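Local coordinates for protein Esterase/lipase (Uncultured bacterium, PDB 3K6K) that probably hydrolyses carboxylic ester bonds as a bacterial esterase/lipase homologous to hormone-sensitive lipase, with an alpha/beta hydrolase fold, at residues P186-T191 and L254-T259. Residues are numbered along the deposited sequence; the frame is centred on the assembly and turned at random.
Sequences PFVDLT and LSDSTT. With SO4 (sulfate ion), chain I.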
loop_
_atom_site.group_PDB
_atom_site.type_symbol
_atom_site.label_atom_id
_atom_site.label_comp_id
_atom_site.label_asym_id
_atom_site.label_seq_id
_atom_site.Cartn_x
_atom_site.Cartn_y
_atom_site.Cartn_z
ATOM N N PRO A 186 4.955 9.396 6.489
ATOM C CA PRO A 186 4.257 10.632 6.799
ATOM C C PRO A 186 3.700 10.719 8.235
ATOM O O PRO A 186 3.208 9.722 8.783
ATOM C CB PRO A 186 3.135 10.682 5.744
ATOM C CG PRO A 186 2.996 9.349 5.251
ATOM C CD PRO A 186 4.250 8.601 5.470
ATOM N N PHE A 187 3.823 11.891 8.848
ATOM C CA PHE A 187 3.269 12.147 10.207
ATOM C C PHE A 187 1.944 12.849 9.980
ATOM O O PHE A 187 1.917 14.012 9.595
ATOM C CB PHE A 187 4.238 13.035 10.994
ATOM C CG PHE A 187 3.836 13.290 12.454
ATOM C CD1 PHE A 187 4.360 14.374 13.130
ATOM C CD2 PHE A 187 2.993 12.407 13.152
ATOM C CE1 PHE A 187 4.034 14.617 14.427
ATOM C CE2 PHE A 187 2.695 12.617 14.456
ATOM C CZ PHE A 187 3.224 13.725 15.114
ATOM N N VAL A 188 0.839 12.132 10.159
ATOM C CA VAL A 188 -0.418 12.650 9.706
ATOM C C VAL A 188 -1.527 12.527 10.715
ATOM O O VAL A 188 -2.674 12.863 10.408
ATOM C CB VAL A 188 -0.859 12.016 8.373
ATOM C CG1 VAL A 188 -0.134 12.672 7.245
ATOM C CG2 VAL A 188 -0.665 10.500 8.380
ATOM N N ASP A 189 -1.207 12.044 11.908
ATOM C CA ASP A 189 -2.200 11.996 12.974
ATOM C C ASP A 189 -1.610 12.456 14.292
ATOM O O ASP A 189 -1.131 11.630 15.051
ATOM C CB ASP A 189 -2.714 10.592 13.160
ATOM C CG ASP A 189 -3.942 10.535 14.067
ATOM O OD1 ASP A 189 -4.602 9.486 14.123
ATOM O OD2 ASP A 189 -4.252 11.543 14.733
ATOM N N LEU A 190 -1.652 13.766 14.573
ATOM C CA LEU A 190 -1.100 14.302 15.825
ATOM C C LEU A 190 -1.852 13.919 17.076
ATOM O O LEU A 190 -1.454 14.311 18.191
ATOM C CB LEU A 190 -0.911 15.803 15.759
ATOM C CG LEU A 190 0.465 16.029 15.118
ATOM C CD1 LEU A 190 0.481 15.552 13.643
ATOM C CD2 LEU A 190 0.828 17.519 15.215
ATOM N N THR A 191 -2.898 13.108 16.926
ATOM C CA THR A 191 -3.484 12.463 18.105
ATOM C C THR A 191 -2.674 11.314 18.653
ATOM O O THR A 191 -2.860 10.942 19.798
ATOM C CB THR A 191 -4.967 11.993 17.930
ATOM O OG1 THR A 191 -5.006 10.754 17.225
ATOM C CG2 THR A 191 -5.855 13.034 17.214
ATOM N N LEU A 254 3.559 3.879 11.723
ATOM C CA LEU A 254 3.119 2.973 10.681
ATOM C C LEU A 254 1.633 3.094 10.439
ATOM O O LEU A 254 1.205 3.002 9.280
ATOM C CB LEU A 254 3.423 1.510 11.015
ATOM C CG LEU A 254 2.965 0.473 9.959
ATOM C CD1 LEU A 254 3.718 0.632 8.684
ATOM C CD2 LEU A 254 3.148 -0.996 10.490
ATOM N N SER A 255 0.835 3.252 11.498
ATOM C CA SER A 255 -0.610 3.290 11.263
ATOM C C SER A 255 -0.988 4.640 10.618
ATOM O O SER A 255 -2.089 4.757 10.114
ATOM C CB SER A 255 -1.429 2.994 12.525
ATOM O OG SER A 255 -1.113 1.714 13.071
ATOM N N ASP A 256 -0.074 5.630 10.608
ATOM C CA ASP A 256 -0.302 6.887 9.855
ATOM C C ASP A 256 -0.354 6.615 8.324
ATOM O O ASP A 256 -1.238 7.121 7.589
ATOM C CB ASP A 256 0.774 7.969 10.127
ATOM C CG ASP A 256 0.513 8.814 11.429
ATOM O OD1 ASP A 256 0.879 9.986 11.435
ATOM O OD2 ASP A 256 -0.057 8.354 12.431
ATOM N N SER A 257 0.618 5.841 7.874
ATOM C CA SER A 257 0.675 5.385 6.507
ATOM C C SER A 257 -0.491 4.511 6.109
ATOM O O SER A 257 -1.128 4.799 5.104
ATOM C CB SER A 257 2.008 4.698 6.212
ATOM O OG SER A 257 3.029 5.673 6.140
ATOM N N THR A 258 -0.781 3.455 6.856
ATOM C CA THR A 258 -1.863 2.571 6.508
ATOM C C THR A 258 -3.189 3.335 6.636
ATOM O O THR A 258 -4.134 3.148 5.822
ATOM C CB THR A 258 -1.918 1.313 7.425
ATOM O OG1 THR A 258 -2.163 1.755 8.753
ATOM C CG2 THR A 258 -0.707 0.681 7.493
ATOM N N THR A 259 -3.298 4.195 7.645
ATOM C CA THR A 259 -4.571 4.940 7.833
ATOM C C THR A 259 -4.850 6.011 6.813
ATOM O O THR A 259 -5.989 6.128 6.319
ATOM C CB THR A 259 -4.753 5.534 9.221
ATOM O OG1 THR A 259 -4.652 4.491 10.174
ATOM C CG2 THR A 259 -6.200 6.146 9.377
HETATM S S SO4 I . -5.405 0.780 9.871
HETATM O O1 SO4 I . -4.006 1.011 10.246
HETATM O O2 SO4 I . -5.884 -0.397 10.607
HETATM O O3 SO4 I . -6.173 2.010 10.164
HETATM O O4 SO4 I . -5.573 0.443 8.458
HETATM O O HOH W 1 3.813 6.998 8.432
HETATM O O HOH W 2 -0.109 9.002 15.006
#
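OD1 of D256 is gripped by two backbone N-H groups of the loop 186-191. The one from V188 is nearly straight and very short, N to OD1 2.5 Å with 172° at the hydrogen. That from D189 N is longer, 3.0 Å to the same OD1, and bent to 135°. Both donors come in from above the carboxylate plane, the D189 one more steeply. D256 reaches them from the first turn of helix 254-266 with CG anti to its own carbonyl carbon (chi1 -83°). Its CB packs against V188 CG2, 3.4 Å away, the two side chains running in opposite directions, and OD1 lies at the edge of the F187 ring, close to its plane, 3.6 Å from CD2. L190 CD1 covers one face of that ring. In this alpha/beta hydrolase fold the contact ties the loop leaving strand 180-184 to the helix that follows strand 243-248, and F187 reaches the probable nucleophile elbow, its backbone hydrogen-bonded to S157. One water donates to P186 O and accepts from S257 OG; a second sits between D189 O and D256 OD2, 2.7 Å from the latter. Further along, D189 OD2 accepts T191 N, closing an Asx turn, and T191 OG1 as well, while D189 OD1 pairs with R194, which may ease the repulsion between the two buried aspartates.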